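Putative uncharacterized protein Smu.1393c (Streptococcus mutans, PDB 4L9A) probably hydrolyses carboxylic esters, as a carboxylesterase of the alpha/beta hydrolase fold. Local coordinates at residues I72-D76 with I103-F109; C115-I119 with H268-W272. All blocks are in the same frame, centred on the assembly; numbering follows the deposited sequence.

Contact 1 (I72-D76 with I103-F109)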
# COMPACT_ATOMS: atom_id res chain seq x y z
N ILE A 72 6.14 -12.88 -4.77
CA ILE A 72 5.21 -12.07 -3.99
C ILE A 72 5.83 -11.81 -2.63
O ILE A 72 6.38 -12.71 -2.01
CB ILE A 72 3.85 -12.80 -3.78
CG1 ILE A 72 3.21 -13.19 -5.11
CG2 ILE A 72 2.91 -11.94 -2.94
CD1 ILE A 72 2.76 -11.98 -5.97
N LEU A 73 5.76 -10.57 -2.17
CA LEU A 73 6.10 -10.25 -0.78
C LEU A 73 5.09 -9.26 -0.27
O LEU A 73 5.02 -8.13 -0.76
CB LEU A 73 7.51 -9.65 -0.66
CG LEU A 73 7.93 -9.15 0.72
CD1 LEU A 73 7.89 -10.28 1.79
CD2 LEU A 73 9.33 -8.55 0.63
N THR A 74 4.29 -9.67 0.71
CA THR A 74 3.41 -8.72 1.37
C THR A 74 3.95 -8.41 2.75
O THR A 74 4.53 -9.29 3.42
CB THR A 74 1.97 -9.24 1.46
OG1 THR A 74 1.90 -10.31 2.41
CG2 THR A 74 1.47 -9.74 0.09
N ILE A 75 3.76 -7.17 3.18
CA ILE A 75 4.26 -6.69 4.45
C ILE A 75 3.17 -5.95 5.23
O ILE A 75 2.55 -5.02 4.70
CB ILE A 75 5.46 -5.73 4.24
CG1 ILE A 75 6.59 -6.44 3.47
CG2 ILE A 75 5.98 -5.20 5.57
CD1 ILE A 75 7.75 -5.52 3.10
N ASP A 76 2.94 -6.36 6.48
CA ASP A 76 1.99 -5.67 7.35
C ASP A 76 2.71 -4.64 8.23
O ASP A 76 3.65 -4.98 8.94
CB ASP A 76 1.23 -6.66 8.25
CG ASP A 76 0.26 -7.54 7.49
OD1 ASP A 76 0.33 -7.56 6.23
OD2 ASP A 76 -0.56 -8.23 8.14
N ILE A 103 13.82 -6.60 5.49
CA ILE A 103 12.93 -7.64 4.99
C ILE A 103 13.31 -7.97 3.54
O ILE A 103 13.35 -9.14 3.17
CB ILE A 103 11.45 -7.23 5.12
CG1 ILE A 103 11.08 -7.07 6.60
CG2 ILE A 103 10.54 -8.27 4.46
CD1 ILE A 103 9.67 -6.55 6.87
N PHE A 104 13.61 -6.95 2.74
CA PHE A 104 14.05 -7.22 1.37
C PHE A 104 15.28 -8.14 1.39
O PHE A 104 15.35 -9.10 0.63
CB PHE A 104 14.40 -5.93 0.61
CG PHE A 104 13.21 -5.27 -0.07
CD1 PHE A 104 11.94 -5.34 0.48
CD2 PHE A 104 13.38 -4.59 -1.27
CE1 PHE A 104 10.86 -4.75 -0.14
CE2 PHE A 104 12.30 -3.99 -1.90
CZ PHE A 104 11.03 -4.07 -1.33
N GLU A 105 16.25 -7.82 2.24
CA GLU A 105 17.51 -8.58 2.29
C GLU A 105 17.31 -10.00 2.80
O GLU A 105 18.14 -10.88 2.57
CB GLU A 105 18.55 -7.86 3.15
CG GLU A 105 18.90 -6.46 2.66
CD GLU A 105 19.28 -6.42 1.19
OE1 GLU A 105 20.22 -7.15 0.80
OE2 GLU A 105 18.63 -5.67 0.42
N HIS A 106 16.20 -10.23 3.49
CA HIS A 106 15.87 -11.53 4.04
C HIS A 106 15.52 -12.55 2.95
O HIS A 106 15.67 -13.75 3.15
CB HIS A 106 14.72 -11.40 5.03
CG HIS A 106 14.41 -12.65 5.80
ND1 HIS A 106 15.22 -13.13 6.80
CD2 HIS A 106 13.35 -13.49 5.73
CE1 HIS A 106 14.67 -14.23 7.31
NE2 HIS A 106 13.53 -14.46 6.68
N PHE A 107 15.05 -12.06 1.80
CA PHE A 107 14.62 -12.96 0.71
C PHE A 107 15.51 -12.89 -0.53
O PHE A 107 16.33 -11.98 -0.66
CB PHE A 107 13.17 -12.70 0.34
CG PHE A 107 12.20 -12.96 1.45
CD1 PHE A 107 11.84 -14.26 1.79
CD2 PHE A 107 11.64 -11.91 2.16
CE1 PHE A 107 10.95 -14.50 2.82
CE2 PHE A 107 10.75 -12.14 3.19
CZ PHE A 107 10.41 -13.45 3.53
N LYS A 108 15.31 -13.83 -1.45
CA LYS A 108 16.26 -14.06 -2.55
C LYS A 108 16.09 -13.16 -3.78
O LYS A 108 17.05 -12.95 -4.53
CB LYS A 108 16.25 -15.53 -2.98
CG LYS A 108 16.78 -16.50 -1.92
CD LYS A 108 16.57 -17.95 -2.35
CE LYS A 108 17.52 -18.90 -1.61
NZ LYS A 108 17.39 -18.76 -0.13
N PHE A 109 14.89 -12.64 -4.01
CA PHE A 109 14.63 -11.88 -5.24
C PHE A 109 15.68 -10.80 -5.49
O PHE A 109 16.14 -10.16 -4.55
CB PHE A 109 13.21 -11.29 -5.25
CG PHE A 109 12.99 -10.20 -4.23
CD1 PHE A 109 12.54 -10.50 -2.96
CD2 PHE A 109 13.18 -8.86 -4.57
CE1 PHE A 109 12.31 -9.48 -2.02
CE2 PHE A 109 12.96 -7.84 -3.65
CZ PHE A 109 12.51 -8.16 -2.37
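Segment 72-76, on strand 71-75, and segment 103-109, the end of helix 93-106 and the loop after it, run in roughly opposite directions. CA atoms of Leu73 and Phe104 are 8.8 Å apart, those of Ile75 and Ile103 8.7 Å. This is helix-on-sheet packing in an alpha/beta hydrolase fold. It belongs to a beta-alpha-beta crossover in which helix 93-106 connects strand 71-75 to strand 111-117. No hydrogen bond links the two segments; the contact is apolar. Leu73 and Ile75 point toward the helix side. Leu73 CD2 meets Ile103 CG2 at 4.0 Å and Phe104 CD1 at 4.1 Å. Ile75 CG2 lies 4.1 Å from Ile103 CD1. Past the helix, Phe107 stacks on His37, and Lys133 hydrogen-bonds the carbonyl oxygens of Phe104, Phe107 and Phe109. The two loop phenylalanines also pack on Leu73. Its CD2 is 4.1 Å from Phe109 CE1, and its CD1 makes the closest approach, 3.7 Å to Phe107 CE2.

Contact 2 (C115-I119 with H268-W272)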
# COMPACT_ATOMS: atom_id res chain seq x y z
N CYS A 115 3.92 -2.36 -5.31
CA CYS A 115 2.51 -2.10 -5.54
C CYS A 115 1.93 -1.63 -4.22
O CYS A 115 1.95 -2.37 -3.23
CB CYS A 115 1.78 -3.37 -6.03
SG CYS A 115 -0.02 -3.16 -6.32
N VAL A 116 1.44 -0.40 -4.18
CA VAL A 116 0.98 0.15 -2.91
C VAL A 116 -0.37 0.81 -3.03
O VAL A 116 -0.77 1.25 -4.13
CB VAL A 116 2.00 1.17 -2.34
CG1 VAL A 116 3.42 0.62 -2.44
CG2 VAL A 116 1.90 2.52 -3.10
N HIS A 117 -1.05 0.90 -1.90
CA HIS A 117 -2.27 1.69 -1.79
C HIS A 117 -2.02 2.84 -0.84
O HIS A 117 -1.37 2.67 0.19
CB HIS A 117 -3.42 0.82 -1.27
CG HIS A 117 -4.71 1.56 -1.12
ND1 HIS A 117 -5.39 1.64 0.08
CD2 HIS A 117 -5.45 2.26 -2.02
CE1 HIS A 117 -6.50 2.35 -0.09
NE2 HIS A 117 -6.55 2.74 -1.36
N SER A 118 -2.49 4.03 -1.21
CA SER A 118 -2.60 5.12 -0.25
C SER A 118 -1.26 5.43 0.46
O SER A 118 -0.25 5.70 -0.19
CB SER A 118 -3.69 4.76 0.77
OG SER A 118 -4.14 5.88 1.49
N ILE A 119 -1.26 5.38 1.79
CA ILE A 119 -0.12 5.86 2.56
C ILE A 119 1.16 5.05 2.31
O ILE A 119 2.28 5.54 2.56
CB ILE A 119 -0.44 5.91 4.09
CG1 ILE A 119 0.40 6.98 4.79
CG2 ILE A 119 -0.29 4.55 4.75
CD1 ILE A 119 -0.09 8.39 4.50
N HIS A 268 -11.91 4.86 -3.27
CA HIS A 268 -10.49 4.91 -2.95
C HIS A 268 -9.79 3.54 -3.07
O HIS A 268 -8.56 3.46 -3.17
CB HIS A 268 -10.35 5.46 -1.53
CG HIS A 268 -8.94 5.67 -1.07
ND1 HIS A 268 -7.98 6.32 -1.82
CD2 HIS A 268 -8.34 5.38 0.12
CE1 HIS A 268 -6.85 6.39 -1.14
NE2 HIS A 268 -7.05 5.83 0.05
N TYR A 269 -10.58 2.47 -3.07
CA TYR A 269 -10.02 1.12 -2.96
C TYR A 269 -9.91 0.42 -4.30
O TYR A 269 -10.53 -0.62 -4.54
CB TYR A 269 -10.81 0.29 -1.94
CG TYR A 269 -10.55 0.72 -0.50
CD1 TYR A 269 -11.19 1.83 0.04
CD2 TYR A 269 -9.64 0.03 0.29
CE1 TYR A 269 -10.93 2.23 1.36
CE2 TYR A 269 -9.38 0.42 1.60
CZ TYR A 269 -10.03 1.52 2.13
OH TYR A 269 -9.77 1.90 3.42
N LEU A 270 -9.09 0.99 -5.18
CA LEU A 270 -9.00 0.54 -6.56
C LEU A 270 -8.35 -0.84 -6.64
O LEU A 270 -8.63 -1.61 -7.56
CB LEU A 270 -8.26 1.57 -7.42
CG LEU A 270 -8.90 2.96 -7.38
CD1 LEU A 270 -8.16 3.95 -8.31
CD2 LEU A 270 -10.38 2.88 -7.74
N HIS A 271 -7.49 -1.14 -5.68
CA HIS A 271 -6.86 -2.47 -5.62
C HIS A 271 -7.86 -3.57 -5.31
O HIS A 271 -7.55 -4.75 -5.50
CB HIS A 271 -5.71 -2.51 -4.62
CG HIS A 271 -6.13 -2.18 -3.22
ND1 HIS A 271 -6.68 -0.96 -2.88
CD2 HIS A 271 -6.07 -2.90 -2.08
CE1 HIS A 271 -6.95 -0.95 -1.59
NE2 HIS A 271 -6.59 -2.11 -1.08
N TRP A 272 -9.04 -3.21 -4.83
CA TRP A 272 -10.12 -4.17 -4.67
C TRP A 272 -10.96 -4.35 -5.92
O TRP A 272 -11.35 -5.47 -6.27
CB TRP A 272 -11.06 -3.73 -3.55
CG TRP A 272 -10.47 -3.79 -2.18
CD1 TRP A 272 -9.23 -4.23 -1.83
CD2 TRP A 272 -11.11 -3.38 -0.97
NE1 TRP A 272 -9.05 -4.12 -0.47
CE2 TRP A 272 -10.19 -3.60 0.08
CE3 TRP A 272 -12.37 -2.84 -0.66
CZ2 TRP A 272 -10.50 -3.32 1.42
CZ3 TRP A 272 -12.68 -2.56 0.66
CH2 TRP A 272 -11.74 -2.80 1.69
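His268 opens the segment and faces the turn after strand 111-117. Its NE2 lies 3.2 Å from Ser118 OG, a weak hydrogen bond, while its ND1 bonds Glu142. Serine, histidine and acid thus have the arrangement of a catalytic triad, consistent with a carboxylesterase active site. Ser118 sits in the nucleophile elbow of the alpha/beta hydrolase fold. Its phi of 55° and psi of -124° are the strained backbone expected of that sharp turn. The backbone of His268 is also held: His117 NE2 donates to His268 O at 2.8 Å, tying the histidine loop to the strand end. Tyr269 follows at the N-cap position of helix 270-273. Its CE2 comes within 3.9 Å of His117 CE1, which lies over the face of the tyrosine ring. His271, on the first turn of the helix, points toward the strand. His117 CB makes a CH-pi contact with its ring, 4.1 Å from the centroid. His271 CE1 in turn lies over one face of the His117 ring, 3.4 Å from His117 CG. His117, His268, Tyr269 and His271 together form an aromatic cluster. His271 NE2 and Trp272 NE1 both hydrogen-bond Asn58 OD1. Strand 111-117 pairs with strands 43-47 and 134-141 in the sheet. Leu141 of the latter touches both His117 and His271. Helix 171-185 packs against Tyr269 and Trp272 through Leu181.

How the contacts relate
Contact 1 closes in the chain before contact 2 opens. Their centres are 19 Å apart, the nearest atoms about 7 Å, and they do not touch. Both reach the same mixed sheet. Strand 43-47 lies between strands 71-75 and 111-117 and pairs with both. Helix 93-106 of contact 1 leads directly into strand 111-117, whose end carries contact 2. Contact 1 is local, with 26 residues between its segments. Contact 2 spans 148 residues and brings the histidine loop back to the strand end. Contact 1 packs the end of helix 93-106 and the loop after it on the sheet, while contact 2 joins the probable catalytic serine and histidine at a strand end.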